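Local structure of protein toll (Drosophila melanogaster, 4LXR) at residues K195-N200 against S219-D224; T242-I247 against K266-V271; N675-I680 against S695-Q700. The protein acts as a receptor for the cleaved cytokine spaetzle C-106, signalling in antifungal immunity and in dorsal-ventral patterning of the fly embryo. All blocks are in the same frame, centred on the assembly; numbering follows the deposited sequence.

How the contacts relate
All three contacts join successive leucine-rich repeats of the extracellular part of Toll. Contacts 1 and 2 are near neighbours in the same solenoid, with centres about 10 Å apart. Leu221 of contact 1 joins them, because its O lies 2.8 Å from Thr245 N of contact 2, a probable hydrogen bond. Spaetzle C-106 reaches both: it bonds to side chains of contact 1 and packs on Asp246 of contact 2. Contact 3 belongs to the later repeats 17 and 18. Its centre is about 110 Å from that of contact 1 and about 107 Å from that of contact 2. Spaetzle does not touch it. Contacts 2 and 3 each include an N-linked sugar.

Contact 1: residues K195-N200 against S219-D224; sequences KLKQLN and SVLGID
Gln198 lies over Gly222 on the next strand. Its CB leaves the sheet on the face that also carries Asn200 and Asp224. CG stands anti to the backbone N (chi1 -173°), and the chain then bends at chi2 (59°), which turns CD toward the neighbouring strand. CD sits 4.0 Å from Gly222 CA. At the tip, OE1 approaches Gly222 CA to 3.5 Å, which the lack of a side chain there permits. NE2 lies near Gly222 O and donates to Asn200 OD1 at 2.8 Å, from above the carbonyl plane of that amide. Both ends of the Gln198 amide also bond to spaetzle C-106: OE1 to His109 and NE2 to Gln62 of that chain. An alanine here would probably leave Asn200 OD1 without this donor, His109 NE2 and Gln62 OE1 of spaetzle without these partners, and Gly222 uncovered by the amide.

The strands 198-200 and 222-224 run parallel, as in the concave sheet of a leucine-rich repeat solenoid. Lys197 O takes two N-H groups, from Gly222 at 2.9 Å and from Leu221 at 2.8 Å. Leu199 N donates to Gly222 O at 2.8 Å. Before the strands, Ser219 OG donates to Leu196 O at 2.6 Å, in the carbonyl plane and on a lone pair. The Lys197 chain lies beside Leu221, with CG 4.0 Å from Leu221 CD1, while its NZ makes a salt bridge to Glu173. On the other face, Leu199 packs on Phe190 and Ile223 on Phe214.

The two faces thus differ in chemistry. The apolar one faces the solenoid interior. Asp224 OD1 bonds to His226 and OD2 accepts Gln62 N of spaetzle. The amides and carboxylate of Gln198, Asn200 and Asp224 form a polar patch that bonds directly to spaetzle.

Contact 2: residues T242-I247 against K266-V271; sequences TNVTDI and KHLNEV. With NAG (2-acetamido-2-deoxy-beta-D-glucopyranose), chain J.
Thr245 and Glu270 begin the backbone pairing. Thr245 O accepts Glu270 N at 3.0 Å and also Asn269 N at 2.7 Å, the latter in the carbonyl plane on a lone pair. Ile247 N returns a bond to Glu270 O. Parallel bridges pair Asp246 with Glu270 and Ile247 with Val271.

Waters join the turns before the strands, where the backbones stand further apart. One water donates to Thr242 O and Val244 O and accepts from His267 N. A second links Thr242 O to Lys266 N. The His267 ring comes edge-on, with CD2 3.4 Å from Thr242 O and near the ring plane, while its ND1 bonds to Glu293.

These are repeats 5 and 6 of the solenoid, stacked through the LxxL part of the consensus. Its apolar positions are filled by Val244 and Ile247 in one repeat and by Leu268 and Val271 in the next. Leu268 CD2 does most of the apolar touching, 3.6 Å from Ile247 CD1 and 4.1 Å from Val244 CG1. Phe262 covers both Ile247 and Leu268.

Two acids meet on the opposite face of the sheet. Asp246 OD2 is 3.9 Å from Glu270 OE2, with the carboxylate planes 37° apart. This closeness would tend to raise their proton affinity, though Arg272 forms a salt bridge with Glu270 OE1 and probably offsets it. A third water donates to both Asp246 OD1 and Asn269 OD1, while Asn269 ND2 bonds to Gln295.

The carbohydrate is attached at the far end. Asn243 ND2 carries the N-acetylglucosamine through a 1.4 Å covalent bond to C1, and its N-H bonds to Thr218 O. Thr242 OG1 shares a hydrogen bond with O6 of the same sugar at 2.9 Å.

Contact 3: residues N675-I680 against S695-Q700; sequences NNLTSI and SWNHLQ. With NAG (2-acetamido-2-deoxy-beta-D-glucopyranose), chain G.
His698 N donates to Leu677 O at 2.8 Å, the shortest polar bond between 675-680 and 695-700. Asn697 adds a second bond: its OD1 accepts Leu677 N at 3.0 Å, in the amide plane on a lone pair. CG of Asn697 lies anti to the carbonyl carbon (chi1 -85°), alongside Leu677. Its ND2 donates to Ser695 O and to Leu672 O, so the buried amide is held at both ends.

This is the asparagine ladder of a leucine-rich repeat solenoid. Asn675 and Asn697 fill the same consensus position in repeats 17 and 18, and Leu677 and Leu699 are the leucines two residues on. Asn675 ND2 bonds to Leu672 O and to Leu648 O, one turn of the solenoid earlier. Leu699 CD2 packs 3.9 Å from Ile680 CG1 and 4.2 Å from Leu677 CB.

The His698 ring has Asn676 CA over the centre of one face, a CH-pi contact of 4.0 Å to the centroid. Asn676 ND2 bears an N-acetylglucosamine, and His698 NE2 donates to its ring oxygen O5 at 3.0 Å. A water donates to both Thr678 O and His698 O.

Contact 1: residues K195-N200 against S219-D224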
loop_
_atom_site.group_PDB
_atom_site.type_symbol
_atom_site.label_atom_id
_atom_site.label_comp_id
_atom_site.label_asym_id
_atom_site.label_seq_id
_atom_site.Cartn_x
_atom_site.Cartn_y
_atom_site.Cartn_z
ATOM N N LYS A 195 -3.638 -31.946 34.897
ATOM C CA LYS A 195 -2.857 -31.608 33.700
ATOM C C LYS A 195 -3.321 -30.314 33.033
ATOM O O LYS A 195 -2.805 -29.957 31.980
ATOM C CB LYS A 195 -2.905 -32.745 32.652
ATOM C CG LYS A 195 -2.419 -34.107 33.165
ATOM C CD LYS A 195 -2.866 -35.259 32.258
ATOM C CE LYS A 195 -2.265 -35.128 30.874
ATOM N NZ LYS A 195 -2.379 -36.373 30.061
ATOM N N LEU A 196 -4.276 -29.605 33.631
ATOM C CA LEU A 196 -4.828 -28.416 32.974
ATOM C C LEU A 196 -3.770 -27.336 32.667
ATOM O O LEU A 196 -3.082 -26.872 33.574
ATOM C CB LEU A 196 -5.965 -27.813 33.797
ATOM C CG LEU A 196 -6.712 -26.662 33.113
ATOM C CD1 LEU A 196 -7.415 -27.106 31.814
ATOM C CD2 LEU A 196 -7.706 -26.075 34.089
ATOM N N LYS A 197 -3.637 -26.947 31.396
ATOM C CA LYS A 197 -2.634 -25.939 31.017
ATOM C C LYS A 197 -3.234 -24.616 30.557
ATOM O O LYS A 197 -2.708 -23.552 30.876
ATOM C CB LYS A 197 -1.679 -26.484 29.944
ATOM C CG LYS A 197 -0.913 -27.731 30.383
ATOM C CD LYS A 197 -0.111 -28.332 29.217
ATOM C CE LYS A 197 0.719 -29.521 29.697
ATOM N NZ LYS A 197 -0.126 -30.686 30.191
ATOM N N GLN A 198 -4.347 -24.675 29.835
ATOM C CA GLN A 198 -4.941 -23.458 29.274
ATOM C C GLN A 198 -6.343 -23.205 29.818
ATOM O O GLN A 198 -7.243 -24.051 29.703
ATOM C CB GLN A 198 -4.957 -23.506 27.728
ATOM C CG GLN A 198 -5.411 -22.200 27.070
ATOM C CD GLN A 198 -4.519 -21.008 27.447
ATOM O OE1 GLN A 198 -3.290 -21.123 27.450
ATOM N NE2 GLN A 198 -5.142 -19.884 27.824
ATOM N N LEU A 199 -6.518 -22.033 30.414
ATOM C CA LEU A 199 -7.774 -21.655 31.021
ATOM C C LEU A 199 -8.293 -20.397 30.341
ATOM O O LEU A 199 -7.870 -19.290 30.675
ATOM C CB LEU A 199 -7.566 -21.417 32.528
ATOM C CG LEU A 199 -8.824 -21.121 33.360
ATOM C CD1 LEU A 199 -9.906 -22.150 33.072
ATOM C CD2 LEU A 199 -8.498 -21.100 34.869
ATOM N N ASN A 200 -9.187 -20.562 29.366
ATOM C CA ASN A 200 -9.785 -19.424 28.684
ATOM C C ASN A 200 -11.140 -19.019 29.246
ATOM O O ASN A 200 -12.098 -19.790 29.194
ATOM C CB ASN A 200 -9.911 -19.689 27.166
ATOM C CG ASN A 200 -8.642 -19.353 26.421
ATOM O OD1 ASN A 200 -7.636 -19.019 27.043
ATOM N ND2 ASN A 200 -8.675 -19.442 25.084
ATOM N N SER A 219 -0.656 -26.331 37.691
ATOM C CA SER A 219 -0.313 -26.819 36.373
ATOM C C SER A 219 -0.571 -25.746 35.311
ATOM O O SER A 219 -0.072 -25.844 34.184
ATOM C CB SER A 219 -1.139 -28.062 36.065
ATOM O OG SER A 219 -2.517 -27.731 35.951
ATOM N N VAL A 220 -1.346 -24.727 35.669
ATOM C CA VAL A 220 -1.888 -23.794 34.674
ATOM C C VAL A 220 -0.807 -22.902 34.050
ATOM O O VAL A 220 -0.072 -22.223 34.756
ATOM C CB VAL A 220 -3.067 -22.951 35.238
ATOM C CG1 VAL A 220 -3.466 -21.797 34.264
ATOM C CG2 VAL A 220 -4.271 -23.836 35.524
ATOM N N LEU A 221 -0.731 -22.908 32.723
ATOM C CA LEU A 221 0.299 -22.165 32.008
ATOM C C LEU A 221 -0.276 -20.901 31.395
ATOM O O LEU A 221 0.431 -19.913 31.192
ATOM C CB LEU A 221 0.939 -23.045 30.922
ATOM C CG LEU A 221 1.565 -24.350 31.443
ATOM C CD1 LEU A 221 2.153 -25.136 30.291
ATOM C CD2 LEU A 221 2.628 -24.064 32.483
ATOM N N GLY A 222 -1.569 -20.936 31.094
ATOM C CA GLY A 222 -2.221 -19.797 30.470
ATOM C C GLY A 222 -3.566 -19.466 31.085
ATOM O O GLY A 222 -4.428 -20.343 31.254
ATOM N N ILE A 223 -3.750 -18.201 31.439
ATOM C CA ILE A 223 -5.063 -17.728 31.852
ATOM C C ILE A 223 -5.469 -16.462 31.089
ATOM O O ILE A 223 -4.716 -15.474 31.014
ATOM C CB ILE A 223 -5.178 -17.497 33.370
ATOM C CG1 ILE A 223 -6.587 -16.996 33.698
ATOM C CG2 ILE A 223 -4.125 -16.502 33.892
ATOM C CD1 ILE A 223 -6.799 -16.776 35.159
ATOM N N ASP A 224 -6.660 -16.496 30.512
ATOM C CA ASP A 224 -7.101 -15.389 29.693
ATOM C C ASP A 224 -8.439 -14.916 30.190
ATOM O O ASP A 224 -9.418 -15.615 30.060
ATOM C CB ASP A 224 -7.176 -15.809 28.226
ATOM C CG ASP A 224 -7.508 -14.650 27.293
ATOM O OD1 ASP A 224 -8.115 -13.652 27.742
ATOM O OD2 ASP A 224 -7.171 -14.746 26.095
#

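Contact 2: residues T242-I247 against K266-V271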
loop_
_atom_site.group_PDB
_atom_site.type_symbol
_atom_site.label_atom_id
_atom_site.label_comp_id
_atom_site.label_asym_id
_atom_site.label_seq_id
_atom_site.Cartn_x
_atom_site.Cartn_y
_atom_site.Cartn_z
ATOM N N THR A 242 1.507 -20.367 40.180
ATOM C CA THR A 242 2.954 -20.184 40.252
ATOM C C THR A 242 3.693 -20.549 38.971
ATOM O O THR A 242 4.803 -20.072 38.743
ATOM C CB THR A 242 3.575 -20.947 41.436
ATOM O OG1 THR A 242 3.187 -22.324 41.371
ATOM C CG2 THR A 242 3.101 -20.347 42.751
ATOM N N ASN A 243 3.088 -21.391 38.141
ATOM C CA ASN A 243 3.711 -21.791 36.886
ATOM C C ASN A 243 3.153 -21.082 35.643
ATOM O O ASN A 243 3.512 -21.419 34.509
ATOM C CB ASN A 243 3.621 -23.313 36.721
ATOM C CG ASN A 243 4.510 -24.057 37.705
ATOM O OD1 ASN A 243 5.632 -23.636 37.971
ATOM N ND2 ASN A 243 4.003 -25.159 38.257
ATOM N N VAL A 244 2.267 -20.112 35.845
ATOM C CA VAL A 244 1.651 -19.433 34.705
ATOM C C VAL A 244 2.698 -18.688 33.850
ATOM O O VAL A 244 3.619 -18.069 34.375
ATOM C CB VAL A 244 0.491 -18.503 35.140
ATOM C CG1 VAL A 244 1.009 -17.218 35.836
ATOM C CG2 VAL A 244 -0.383 -18.169 33.952
ATOM N N THR A 245 2.588 -18.817 32.534
ATOM C CA THR A 245 3.502 -18.139 31.618
ATOM C C THR A 245 2.819 -17.071 30.752
ATOM O O THR A 245 3.485 -16.187 30.207
ATOM C CB THR A 245 4.193 -19.137 30.690
ATOM O OG1 THR A 245 3.228 -19.670 29.772
ATOM C CG2 THR A 245 4.847 -20.283 31.508
ATOM N N ASP A 246 1.505 -17.167 30.581
ATOM C CA ASP A 246 0.784 -16.184 29.763
ATOM C C ASP A 246 -0.458 -15.700 30.500
ATOM O O ASP A 246 -1.291 -16.500 30.936
ATOM C CB ASP A 246 0.352 -16.750 28.395
ATOM C CG ASP A 246 1.533 -17.046 27.459
ATOM O OD1 ASP A 246 2.489 -17.737 27.877
ATOM O OD2 ASP A 246 1.504 -16.587 26.289
ATOM N N ILE A 247 -0.579 -14.382 30.618
ATOM C CA ILE A 247 -1.729 -13.772 31.232
ATOM C C ILE A 247 -2.317 -12.713 30.316
ATOM O O ILE A 247 -1.599 -11.832 29.823
ATOM C CB ILE A 247 -1.361 -13.152 32.590
ATOM C CG1 ILE A 247 -1.016 -14.256 33.596
ATOM C CG2 ILE A 247 -2.503 -12.327 33.104
ATOM C CD1 ILE A 247 -0.514 -13.738 34.967
ATOM N N LYS A 266 6.635 -16.023 38.701
ATOM C CA LYS A 266 8.019 -15.823 38.255
ATOM C C LYS A 266 8.406 -16.656 37.030
ATOM O O LYS A 266 9.587 -16.838 36.731
ATOM C CB LYS A 266 8.985 -16.142 39.406
ATOM C CG LYS A 266 8.992 -15.096 40.502
ATOM C CD LYS A 266 9.278 -13.703 39.919
ATOM C CE LYS A 266 9.529 -12.699 41.036
ATOM N NZ LYS A 266 9.357 -11.310 40.552
ATOM N N HIS A 267 7.409 -17.180 36.337
ATOM C CA HIS A 267 7.648 -17.901 35.107
ATOM C C HIS A 267 6.951 -17.206 33.956
ATOM O O HIS A 267 6.865 -17.756 32.857
ATOM C CB HIS A 267 7.194 -19.358 35.241
ATOM C CG HIS A 267 8.087 -20.165 36.126
ATOM N ND1 HIS A 267 9.388 -20.460 35.782
ATOM C CD2 HIS A 267 7.891 -20.696 37.357
ATOM C CE1 HIS A 267 9.951 -21.158 36.754
ATOM N NE2 HIS A 267 9.064 -21.314 37.720
ATOM N N LEU A 268 6.447 -16.002 34.222
ATOM C CA LEU A 268 5.740 -15.228 33.197
ATOM C C LEU A 268 6.612 -15.072 31.963
ATOM O O LEU A 268 7.794 -14.739 32.059
ATOM C CB LEU A 268 5.349 -13.839 33.705
ATOM C CG LEU A 268 4.102 -13.679 34.574
ATOM C CD1 LEU A 268 3.936 -12.218 34.993
ATOM C CD2 LEU A 268 2.876 -14.174 33.824
ATOM N N ASN A 269 6.021 -15.340 30.811
ATOM C CA ASN A 269 6.694 -15.181 29.541
ATOM C C ASN A 269 6.050 -14.071 28.691
ATOM O O ASN A 269 6.719 -13.417 27.899
ATOM C CB ASN A 269 6.698 -16.527 28.788
ATOM C CG ASN A 269 7.274 -16.412 27.393
ATOM O OD1 ASN A 269 6.534 -16.409 26.409
ATOM N ND2 ASN A 269 8.603 -16.297 27.298
ATOM N N GLU A 270 4.749 -13.863 28.865
ATOM C CA GLU A 270 4.022 -12.869 28.076
ATOM C C GLU A 270 2.850 -12.336 28.885
ATOM O O GLU A 270 2.094 -13.116 29.471
ATOM C CB GLU A 270 3.522 -13.459 26.737
ATOM C CG GLU A 270 2.490 -12.574 25.995
ATOM C CD GLU A 270 2.412 -12.826 24.476
ATOM O OE1 GLU A 270 1.744 -12.035 23.769
ATOM O OE2 GLU A 270 3.018 -13.801 23.982
ATOM N N VAL A 271 2.724 -11.010 28.947
ATOM C CA VAL A 271 1.539 -10.370 29.524
ATOM C C VAL A 271 0.927 -9.402 28.509
ATOM O O VAL A 271 1.651 -8.635 27.860
ATOM C CB VAL A 271 1.855 -9.629 30.855
ATOM C CG1 VAL A 271 0.605 -8.946 31.388
ATOM C CG2 VAL A 271 2.426 -10.611 31.909
HETATM C C1 NAG J . 4.833 -25.684 39.315
HETATM C C2 NAG J . 6.144 -26.408 39.029
HETATM C C3 NAG J . 6.628 -27.139 40.272
HETATM C C4 NAG J . 6.797 -26.133 41.404
HETATM C C5 NAG J . 5.477 -25.399 41.643
HETATM C C6 NAG J . 5.588 -24.312 42.686
HETATM C C7 NAG J . 6.713 -27.125 36.769
HETATM C C8 NAG J . 6.483 -28.127 35.681
HETATM N N2 NAG J . 6.021 -27.313 37.895
HETATM O O3 NAG J . 7.864 -27.789 39.995
HETATM O O4 NAG J . 7.228 -26.770 42.603
HETATM O O5 NAG J . 5.022 -24.771 40.431
HETATM O O6 NAG J . 4.340 -24.080 43.324
HETATM O O7 NAG J . 7.496 -26.187 36.634
HETATM O O HOH W 1 4.760 -17.868 36.998
HETATM O O HOH W 2 6.627 -18.532 40.305
HETATM O O HOH W 3 4.301 -18.303 26.069
#

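Contact 3: residues N675-I680 against S695-Q700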
loop_
_atom_site.group_PDB
_atom_site.type_symbol
_atom_site.label_atom_id
_atom_site.label_comp_id
_atom_site.label_asym_id
_atom_site.label_seq_id
_atom_site.Cartn_x
_atom_site.Cartn_y
_atom_site.Cartn_z
ATOM N N ASN A 675 2.514 43.822 -48.252
ATOM C CA ASN A 675 3.059 45.139 -47.978
ATOM C C ASN A 675 2.996 46.067 -49.202
ATOM O O ASN A 675 2.385 45.712 -50.212
ATOM C CB ASN A 675 4.477 45.009 -47.425
ATOM C CG ASN A 675 4.486 44.654 -45.946
ATOM O OD1 ASN A 675 4.265 45.517 -45.106
ATOM N ND2 ASN A 675 4.728 43.388 -45.626
ATOM N N ASN A 676 3.606 47.247 -49.103
ATOM C CA ASN A 676 3.515 48.251 -50.162
ATOM C C ASN A 676 4.813 48.424 -50.961
ATOM O O ASN A 676 5.120 49.530 -51.401
ATOM C CB ASN A 676 3.131 49.618 -49.566
ATOM C CG ASN A 676 1.637 49.758 -49.295
ATOM O OD1 ASN A 676 0.986 48.833 -48.813
ATOM N ND2 ASN A 676 1.095 50.929 -49.605
ATOM N N LEU A 677 5.578 47.349 -51.132
ATOM C CA LEU A 677 6.903 47.445 -51.740
ATOM C C LEU A 677 6.816 47.674 -53.242
ATOM O O LEU A 677 6.163 46.907 -53.953
ATOM C CB LEU A 677 7.722 46.176 -51.470
ATOM C CG LEU A 677 8.159 45.913 -50.021
ATOM C CD1 LEU A 677 8.883 44.582 -49.862
ATOM C CD2 LEU A 677 9.022 47.064 -49.524
ATOM N N THR A 678 7.496 48.711 -53.729
ATOM C CA THR A 678 7.475 49.021 -55.159
ATOM C C THR A 678 8.761 48.636 -55.904
ATOM O O THR A 678 8.778 48.574 -57.128
ATOM C CB THR A 678 7.130 50.498 -55.420
ATOM O OG1 THR A 678 8.023 51.349 -54.688
ATOM C CG2 THR A 678 5.690 50.788 -55.001
ATOM N N SER A 679 9.832 48.362 -55.169
ATOM C CA SER A 679 11.092 47.973 -55.792
ATOM C C SER A 679 12.000 47.260 -54.800
ATOM O O SER A 679 11.933 47.499 -53.601
ATOM C CB SER A 679 11.809 49.189 -56.385
ATOM O OG SER A 679 11.941 50.215 -55.416
ATOM N N ILE A 680 12.837 46.363 -55.306
ATOM C CA ILE A 680 13.774 45.640 -54.466
ATOM C C ILE A 680 15.191 45.802 -54.987
ATOM O O ILE A 680 15.498 45.409 -56.109
ATOM C CB ILE A 680 13.481 44.132 -54.431
ATOM C CG1 ILE A 680 12.044 43.853 -53.986
ATOM C CG2 ILE A 680 14.473 43.435 -53.509
ATOM C CD1 ILE A 680 11.770 44.157 -52.514
ATOM N N SER A 695 5.420 38.330 -51.902
ATOM C CA SER A 695 4.104 38.250 -52.526
ATOM C C SER A 695 3.161 39.348 -52.014
ATOM O O SER A 695 3.361 39.910 -50.931
ATOM C CB SER A 695 3.479 36.864 -52.304
ATOM O OG SER A 695 3.346 36.559 -50.923
ATOM N N TRP A 696 2.138 39.650 -52.809
ATOM C CA TRP A 696 1.142 40.664 -52.463
ATOM C C TRP A 696 1.760 41.991 -52.057
ATOM O O TRP A 696 1.404 42.573 -51.033
ATOM C CB TRP A 696 0.148 40.131 -51.422
ATOM C CG TRP A 696 -0.525 38.918 -51.958
ATOM C CD1 TRP A 696 -0.201 37.611 -51.702
ATOM C CD2 TRP A 696 -1.588 38.888 -52.919
ATOM N NE1 TRP A 696 -1.015 36.772 -52.435
ATOM C CE2 TRP A 696 -1.876 37.532 -53.185
ATOM C CE3 TRP A 696 -2.329 39.877 -53.576
ATOM C CZ2 TRP A 696 -2.878 37.144 -54.076
ATOM C CZ3 TRP A 696 -3.324 39.489 -54.455
ATOM C CH2 TRP A 696 -3.585 38.136 -54.702
ATOM N N ASN A 697 2.702 42.453 -52.873
ATOM C CA ASN A 697 3.265 43.783 -52.720
ATOM C C ASN A 697 2.888 44.630 -53.932
ATOM O O ASN A 697 1.876 44.346 -54.570
ATOM C CB ASN A 697 4.769 43.705 -52.470
ATOM C CG ASN A 697 5.098 43.498 -50.987
ATOM O OD1 ASN A 697 5.384 44.454 -50.281
ATOM N ND2 ASN A 697 5.042 42.253 -50.517
ATOM N N HIS A 698 3.669 45.662 -54.251
ATOM C CA HIS A 698 3.357 46.519 -55.406
ATOM C C HIS A 698 4.431 46.432 -56.492
ATOM O O HIS A 698 4.721 47.426 -57.159
ATOM C CB HIS A 698 3.219 47.995 -54.990
ATOM C CG HIS A 698 2.058 48.276 -54.084
ATOM N ND1 HIS A 698 1.209 47.293 -53.623
ATOM C CD2 HIS A 698 1.606 49.439 -53.555
ATOM C CE1 HIS A 698 0.287 47.835 -52.847
ATOM N NE2 HIS A 698 0.505 49.136 -52.792
ATOM N N LEU A 699 5.025 45.258 -56.656
ATOM C CA LEU A 699 6.196 45.114 -57.516
ATOM C C LEU A 699 5.806 44.946 -58.972
ATOM O O LEU A 699 4.859 44.228 -59.297
ATOM C CB LEU A 699 7.042 43.918 -57.075
ATOM C CG LEU A 699 7.563 43.898 -55.638
ATOM C CD1 LEU A 699 8.187 42.531 -55.370
ATOM C CD2 LEU A 699 8.585 44.999 -55.422
ATOM N N GLN A 700 6.551 45.599 -59.849
ATOM C CA GLN A 700 6.276 45.509 -61.276
ATOM C C GLN A 700 7.370 44.751 -62.002
ATOM O O GLN A 700 7.162 44.238 -63.104
ATOM C CB GLN A 700 6.105 46.906 -61.869
ATOM C CG GLN A 700 4.927 47.663 -61.284
ATOM C CD GLN A 700 4.435 48.774 -62.192
ATOM O OE1 GLN A 700 4.643 48.735 -63.404
ATOM N NE2 GLN A 700 3.772 49.765 -61.610
HETATM C C1 NAG G . -0.332 50.894 -49.406
HETATM C C2 NAG G . -0.894 52.280 -49.090
HETATM C C3 NAG G . -2.408 52.201 -48.896
HETATM C C4 NAG G . -3.077 51.500 -50.071
HETATM C C5 NAG G . -2.394 50.162 -50.354
HETATM C C6 NAG G . -2.892 49.491 -51.613
HETATM C C7 NAG G . 0.864 53.546 -47.911
HETATM C C8 NAG G . 1.361 54.008 -46.570
HETATM N N2 NAG G . -0.263 52.825 -47.897
HETATM O O3 NAG G . -2.955 53.506 -48.733
HETATM O O4 NAG G . -4.442 51.272 -49.737
HETATM O O5 NAG G . -0.986 50.363 -50.535
HETATM O O6 NAG G . -3.452 48.216 -51.332
HETATM O O7 NAG G . 1.455 53.812 -48.953
HETATM O O HOH W 4 6.357 48.959 -58.868
#